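Long-range contacts in heme-binding protein A / AI-2 binding protein A (Helicobacter pylori SS1, PDB 6OFQ), which binds short peptides as a periplasmic substrate-binding protein and probably delivers them to an ABC transporter for uptake: residues N60-L65 with F183-S188; A313-I318 with K351-D356. One frame throughout, in Å; residues are numbered along the deposited sequence.

Contact 1: residues N60-L65 with F183-S188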
loop_
_atom_site.group_PDB
_atom_site.type_symbol
_atom_site.label_atom_id
_atom_site.label_comp_id
_atom_site.label_asym_id
_atom_site.label_seq_id
_atom_site.Cartn_x
_atom_site.Cartn_y
_atom_site.Cartn_z
ATOM N N ASN A 60 -12.860 2.938 2.677
ATOM C CA ASN A 60 -14.037 3.679 3.055
ATOM C C ASN A 60 -15.226 2.770 3.505
ATOM O O ASN A 60 -16.121 3.277 4.179
ATOM C CB ASN A 60 -14.469 4.488 1.829
ATOM C CG ASN A 60 -13.631 5.730 1.642
ATOM O OD1 ASN A 60 -13.792 6.678 2.392
ATOM N ND2 ASN A 60 -12.740 5.730 0.650
ATOM N N ILE A 61 -15.187 1.518 3.088
ATOM C CA ILE A 61 -16.289 0.562 3.287
ATOM C C ILE A 61 -16.082 -0.192 4.591
ATOM O O ILE A 61 -17.058 -0.515 5.326
ATOM C CB ILE A 61 -16.346 -0.386 2.073
ATOM C CG1 ILE A 61 -16.854 0.407 0.853
ATOM C CG2 ILE A 61 -17.177 -1.626 2.381
ATOM C CD1 ILE A 61 -16.668 -0.352 -0.456
ATOM N N TYR A 62 -14.838 -0.583 4.879
ATOM C CA TYR A 62 -14.556 -1.479 6.001
ATOM C C TYR A 62 -13.852 -0.731 7.137
ATOM O O TYR A 62 -13.105 0.207 6.890
ATOM C CB TYR A 62 -13.621 -2.628 5.643
ATOM C CG TYR A 62 -14.149 -3.564 4.571
ATOM C CD1 TYR A 62 -15.043 -4.567 4.881
ATOM C CD2 TYR A 62 -13.786 -3.425 3.250
ATOM C CE1 TYR A 62 -15.505 -5.473 3.939
ATOM C CE2 TYR A 62 -14.223 -4.342 2.315
ATOM C CZ TYR A 62 -15.067 -5.375 2.664
ATOM O OH TYR A 62 -15.441 -6.291 1.697
ATOM N N ASP A 63 -14.084 -1.193 8.368
ATOM C CA ASP A 63 -13.260 -0.874 9.513
ATOM C C ASP A 63 -12.417 -2.019 9.973
ATOM O O ASP A 63 -12.621 -3.189 9.634
ATOM C CB ASP A 63 -14.123 -0.440 10.680
ATOM C CG ASP A 63 -14.872 0.835 10.363
ATOM O OD1 ASP A 63 -14.232 1.843 9.960
ATOM O OD2 ASP A 63 -16.116 0.877 10.502
ATOM N N THR A 64 -11.451 -1.612 10.797
ATOM C CA THR A 64 -10.494 -2.494 11.447
ATOM C C THR A 64 -10.685 -2.417 12.982
ATOM O O THR A 64 -11.463 -1.604 13.474
ATOM C CB THR A 64 -9.047 -2.141 11.026
ATOM O OG1 THR A 64 -8.914 -0.725 10.905
ATOM C CG2 THR A 64 -8.675 -2.776 9.663
ATOM N N LEU A 65 -9.914 -3.220 13.724
ATOM C CA LEU A 65 -10.016 -3.170 15.205
ATOM C C LEU A 65 -9.553 -1.834 15.804
ATOM O O LEU A 65 -10.163 -1.255 16.716
ATOM C CB LEU A 65 -9.244 -4.316 15.822
ATOM C CG LEU A 65 -9.849 -5.712 15.609
ATOM C CD1 LEU A 65 -8.858 -6.716 16.180
ATOM C CD2 LEU A 65 -11.151 -5.855 16.410
ATOM N N PHE A 183 -5.775 -5.260 5.158
ATOM C CA PHE A 183 -5.989 -6.702 5.019
ATOM C C PHE A 183 -6.685 -7.324 6.199
ATOM O O PHE A 183 -7.170 -8.452 6.092
ATOM C CB PHE A 183 -4.691 -7.425 4.610
ATOM C CG PHE A 183 -3.741 -7.697 5.761
ATOM C CD1 PHE A 183 -2.921 -6.744 6.347
ATOM C CD2 PHE A 183 -3.666 -8.982 6.295
ATOM C CE1 PHE A 183 -1.993 -7.031 7.329
ATOM C CE2 PHE A 183 -2.738 -9.282 7.271
ATOM C CZ PHE A 183 -1.941 -8.315 7.855
ATOM N N LEU A 184 -6.670 -6.615 7.332
ATOM C CA LEU A 184 -7.321 -7.079 8.544
ATOM C C LEU A 184 -8.643 -6.393 8.776
ATOM O O LEU A 184 -9.159 -6.346 9.913
ATOM C CB LEU A 184 -6.369 -6.958 9.731
ATOM C CG LEU A 184 -5.147 -7.836 9.586
ATOM C CD1 LEU A 184 -4.184 -7.560 10.745
ATOM C CD2 LEU A 184 -5.464 -9.337 9.444
ATOM N N SER A 185 -9.252 -5.879 7.720
ATOM C CA SER A 185 -10.614 -5.418 7.755
ATOM C C SER A 185 -11.639 -6.468 8.216
ATOM O O SER A 185 -11.437 -7.669 7.988
ATOM C CB SER A 185 -10.974 -5.001 6.336
ATOM O OG SER A 185 -10.334 -3.832 5.890
ATOM N N ILE A 186 -12.665 -5.970 8.878
ATOM C CA ILE A 186 -13.707 -6.862 9.409
ATOM C C ILE A 186 -14.859 -7.031 8.405
ATOM O O ILE A 186 -15.575 -6.064 8.162
ATOM C CB ILE A 186 -14.203 -6.394 10.769
ATOM C CG1 ILE A 186 -13.047 -6.207 11.783
ATOM C CG2 ILE A 186 -15.204 -7.397 11.335
ATOM C CD1 ILE A 186 -12.057 -7.345 11.880
ATOM N N LEU A 187 -14.924 -8.251 7.868
ATOM C CA LEU A 187 -16.056 -8.600 6.987
ATOM C C LEU A 187 -17.123 -9.277 7.823
ATOM O O LEU A 187 -16.900 -9.596 8.994
ATOM C CB LEU A 187 -15.565 -9.574 5.931
ATOM C CG LEU A 187 -14.839 -8.971 4.727
ATOM C CD1 LEU A 187 -13.563 -8.219 5.092
ATOM C CD2 LEU A 187 -14.559 -10.036 3.688
ATOM N N SER A 188 -18.315 -9.411 7.228
ATOM C CA SER A 188 -19.435 -10.019 7.951
ATOM C C SER A 188 -19.530 -11.521 7.728
ATOM O O SER A 188 -19.767 -12.011 6.612
ATOM C CB SER A 188 -20.742 -9.402 7.469
ATOM O OG SER A 188 -21.884 -10.175 7.879
HETATM O O HOH W 1 -10.153 -1.133 6.059
HETATM O O HOH W 2 -16.032 -3.397 8.491
HETATM O O HOH W 3 -8.410 -5.342 12.514
#

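Contact 2: residues A313-I318 with K351-D356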
loop_
_atom_site.group_PDB
_atom_site.type_symbol
_atom_site.label_atom_id
_atom_site.label_comp_id
_atom_site.label_asym_id
_atom_site.label_seq_id
_atom_site.Cartn_x
_atom_site.Cartn_y
_atom_site.Cartn_z
ATOM N N ALA A 313 26.793 -2.436 -10.714
ATOM C CA ALA A 313 27.047 -1.700 -11.952
ATOM C C ALA A 313 25.826 -0.912 -12.393
ATOM O O ALA A 313 25.893 0.267 -12.730
ATOM C CB ALA A 313 27.447 -2.726 -12.995
ATOM N N ILE A 314 24.690 -1.586 -12.323
ATOM C CA ILE A 314 23.388 -0.987 -12.699
ATOM C C ILE A 314 23.098 0.194 -11.772
ATOM O O ILE A 314 22.728 1.270 -12.274
ATOM C CB ILE A 314 22.264 -2.028 -12.640
ATOM C CG1 ILE A 314 22.423 -3.055 -13.782
ATOM C CG2 ILE A 314 20.872 -1.384 -12.717
ATOM C CD1 ILE A 314 21.517 -4.265 -13.749
ATOM N N ASN A 315 23.365 0.063 -10.463
ATOM C CA ASN A 315 23.218 1.166 -9.513
ATOM C C ASN A 315 24.061 2.373 -9.873
ATOM O O ASN A 315 23.578 3.497 -9.781
ATOM C CB ASN A 315 23.488 0.726 -8.076
ATOM C CG ASN A 315 22.267 0.100 -7.361
ATOM O OD1 ASN A 315 21.683 0.711 -6.428
ATOM N ND2 ASN A 315 21.985 -1.151 -7.604
ATOM N N HIS A 316 25.297 2.159 -10.319
ATOM C CA HIS A 316 26.198 3.257 -10.660
ATOM C C HIS A 316 25.918 3.831 -12.038
ATOM O O HIS A 316 26.518 4.846 -12.409
ATOM C CB HIS A 316 27.664 2.800 -10.593
ATOM C CG HIS A 316 28.204 2.549 -9.221
ATOM N ND1 HIS A 316 28.377 3.538 -8.291
ATOM C CD2 HIS A 316 28.500 1.390 -8.591
ATOM C CE1 HIS A 316 28.810 3.016 -7.152
ATOM N NE2 HIS A 316 28.874 1.704 -7.305
ATOM N N ALA A 317 25.100 3.178 -12.854
ATOM C CA ALA A 317 24.844 3.588 -14.240
ATOM C C ALA A 317 23.576 4.410 -14.415
ATOM O O ALA A 317 23.365 4.995 -15.471
ATOM C CB ALA A 317 24.792 2.406 -15.186
ATOM N N ILE A 318 22.803 4.591 -13.354
ATOM C CA ILE A 318 21.560 5.369 -13.431
ATOM C C ILE A 318 21.703 6.639 -12.633
ATOM O O ILE A 318 21.970 6.637 -11.429
ATOM C CB ILE A 318 20.370 4.556 -12.895
ATOM C CG1 ILE A 318 20.109 3.377 -13.820
ATOM C CG2 ILE A 318 19.087 5.380 -12.759
ATOM C CD1 ILE A 318 19.363 2.220 -13.226
ATOM N N LYS A 351 25.582 6.474 2.399
ATOM C CA LYS A 351 25.744 7.362 1.252
ATOM C C LYS A 351 25.160 6.657 0.032
ATOM O O LYS A 351 25.446 5.467 -0.185
ATOM C CB LYS A 351 27.219 7.638 1.012
ATOM C CG LYS A 351 27.883 8.415 2.126
ATOM C CD LYS A 351 29.249 8.913 1.639
ATOM C CE LYS A 351 30.356 8.484 2.583
ATOM N NZ LYS A 351 30.227 9.227 3.867
ATOM N N PRO A 352 24.376 7.396 -0.760
ATOM C CA PRO A 352 23.824 6.757 -1.954
ATOM C C PRO A 352 24.956 6.320 -2.887
ATOM O O PRO A 352 26.023 6.937 -2.883
ATOM C CB PRO A 352 22.956 7.840 -2.588
ATOM C CG PRO A 352 23.592 9.086 -2.094
ATOM C CD PRO A 352 24.007 8.826 -0.702
ATOM N N TYR A 353 24.681 5.384 -3.779
ATOM C CA TYR A 353 25.740 4.971 -4.693
ATOM C C TYR A 353 25.886 6.071 -5.746
ATOM O O TYR A 353 24.914 6.540 -6.307
ATOM C CB TYR A 353 25.444 3.638 -5.372
ATOM C CG TYR A 353 25.675 2.445 -4.449
ATOM C CD1 TYR A 353 26.946 2.127 -3.964
ATOM C CD2 TYR A 353 24.633 1.652 -4.111
ATOM C CE1 TYR A 353 27.135 1.004 -3.170
ATOM C CE2 TYR A 353 24.769 0.568 -3.255
ATOM C CZ TYR A 353 26.047 0.240 -2.795
ATOM O OH TYR A 353 26.364 -0.825 -1.964
ATOM N N GLU A 354 27.126 6.385 -6.046
ATOM C CA GLU A 354 27.448 7.514 -6.918
ATOM C C GLU A 354 27.244 7.179 -8.385
ATOM O O GLU A 354 27.562 6.072 -8.797
ATOM C CB GLU A 354 28.937 7.797 -6.770
ATOM C CG GLU A 354 29.333 8.436 -5.447
ATOM C CD GLU A 354 30.736 9.022 -5.524
ATOM O OE1 GLU A 354 31.217 9.422 -4.435
ATOM O OE2 GLU A 354 31.303 9.123 -6.649
ATOM N N TYR A 355 26.764 8.151 -9.175
ATOM C CA TYR A 355 26.629 7.973 -10.605
ATOM C C TYR A 355 28.045 7.997 -11.140
ATOM O O TYR A 355 28.743 9.020 -10.978
ATOM C CB TYR A 355 25.811 9.114 -11.198
ATOM C CG TYR A 355 25.786 9.063 -12.681
ATOM C CD1 TYR A 355 25.218 7.967 -13.337
ATOM C CD2 TYR A 355 26.314 10.095 -13.457
ATOM C CE1 TYR A 355 25.138 7.882 -14.692
ATOM C CE2 TYR A 355 26.240 10.021 -14.836
ATOM C CZ TYR A 355 25.690 8.911 -15.443
ATOM O OH TYR A 355 25.597 8.745 -16.822
ATOM N N ASP A 356 28.431 6.934 -11.828
ATOM C CA ASP A 356 29.827 6.774 -12.257
ATOM C C ASP A 356 29.906 5.716 -13.339
ATOM O O ASP A 356 29.861 4.502 -13.092
ATOM C CB ASP A 356 30.698 6.452 -11.063
ATOM C CG ASP A 356 32.169 6.370 -11.384
ATOM O OD1 ASP A 356 32.520 6.236 -12.576
ATOM O OD2 ASP A 356 32.900 6.422 -10.355
HETATM O O HOH W 4 24.196 6.208 -9.183
HETATM O O HOH W 5 23.393 7.106 -17.526
#

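Contact 1: residues N60-L65 with F183-S188
Two buried extended loops of a cluster C-type periplasmic binding protein fold meet here, the one running out of helix 52-61 and the one leading into helix 189-197, and Y62, D63 and T64 touch L184 to L187. A single direct backbone bond ties them: I186 N gives its proton to D63 O at 2.9 Å, the N-H...O angle being 167°. The same carbonyl also receives a CA-H contact from S185, with CA 3.5 Å from D63 O. Water widens this one-bond seam. The two loops run roughly antiparallel, and one water takes the place of a second bond in the D63-I186 pair, accepting from D63 N and donating to I186 O; another accepts from L65 N and donates to L184 O. A third water donates to S185 OG at 2.7 Å and only weakly to Y62 O; S185 OG is hydrogen-bonded to D182 O as well.

Strand 66-68, just beyond L65, is an edge strand of the five-stranded antiparallel sheet, so the seam ties the approach to that sheet to the approach to helix 189-197. With CG of Y62 anti to the carbonyl carbon (chi1 -61°), its ring crosses L187 obliquely, Y62 CE1 lying 3.6 Å from L187 CD1. I186 O sits near the ring plane at the edge, 3.6 Å from Y62 CD1, while I61 CG2 of its own segment covers a face. Y62 OH is bonded to M44 O. Near the second water-bridged end of the seam, T64 CG2 packs 3.6 Å from L184 O, while T64 OG1 turns to V66 O.

Contact 2: residues A313-I318 with K351-D356
H316 ND1 donates to E354 O at 2.7 Å, the shortest polar bond between helix 308-317 and the loop 351-356. The N-H...O angle is 168°, and the carbonyl oxygen lies almost in the imidazole plane, so the ring meets its acceptor edge-on. A carbonyl oxygen can only accept, so ND1 carries the proton of this bond. H316 CG is anti to the carbonyl carbon, which carries the ring out from the helix and alongside the loop. Its main chain is used too: D356 N donates to H316 O at 2.9 Å. One residue of the helix thus grips the loop at two points, through ring and backbone, two residues apart.

The Y353 ring lies aslant against the imidazole, H316 CE1 being 3.8 Å from Y353 CD1 and the planes 71° apart. Y353 CD2, on the other side of the tyrosine ring, is 3.9 Å from N315 OD1, with the amide plane steeply inclined to the ring. Beyond this segment, Y353 stacks on H492 and its hydroxyl bonds to H492 O, while N315 ND2 turns to R311 O and Y497 O. Y355 has CG anti to the backbone N (chi1 173°), which brings its ring over to the backbone of H316 to I318: Y355 CD1 approaches H316 O at 3.5 Å, and A317 O lies near the ring plane at the edge. A water joins Y355 OH to A317 O, donating to the carbonyl. Another water lies within hydrogen-bonding distance of N315 O and Y353 O, though it has more acceptors in reach than protons to give.

The loop packed on helix 308-317 ends at D356, whose OD1 accepts from K359 N: the side-chain N-cap that opens helix 357-366.

Contact 1 is wholly buried, while contact 2 lies farther from the chain centre and keeps two exposed residues, Y355 and E354. They share no secondary-structure elements: their centres are about 42 Å apart, on opposite sides of the chain's centre. Both place a loop that ends in an N-cap, S188 in contact 1 and D356 in contact 2, against a segment associated with the end of a helix. Waters and tyrosine rings take part in both. The direct polar bonds differ: contact 1 has one, from backbone to backbone, whereas contact 2 adds to its backbone bond a side-chain donor, the imidazole of H316.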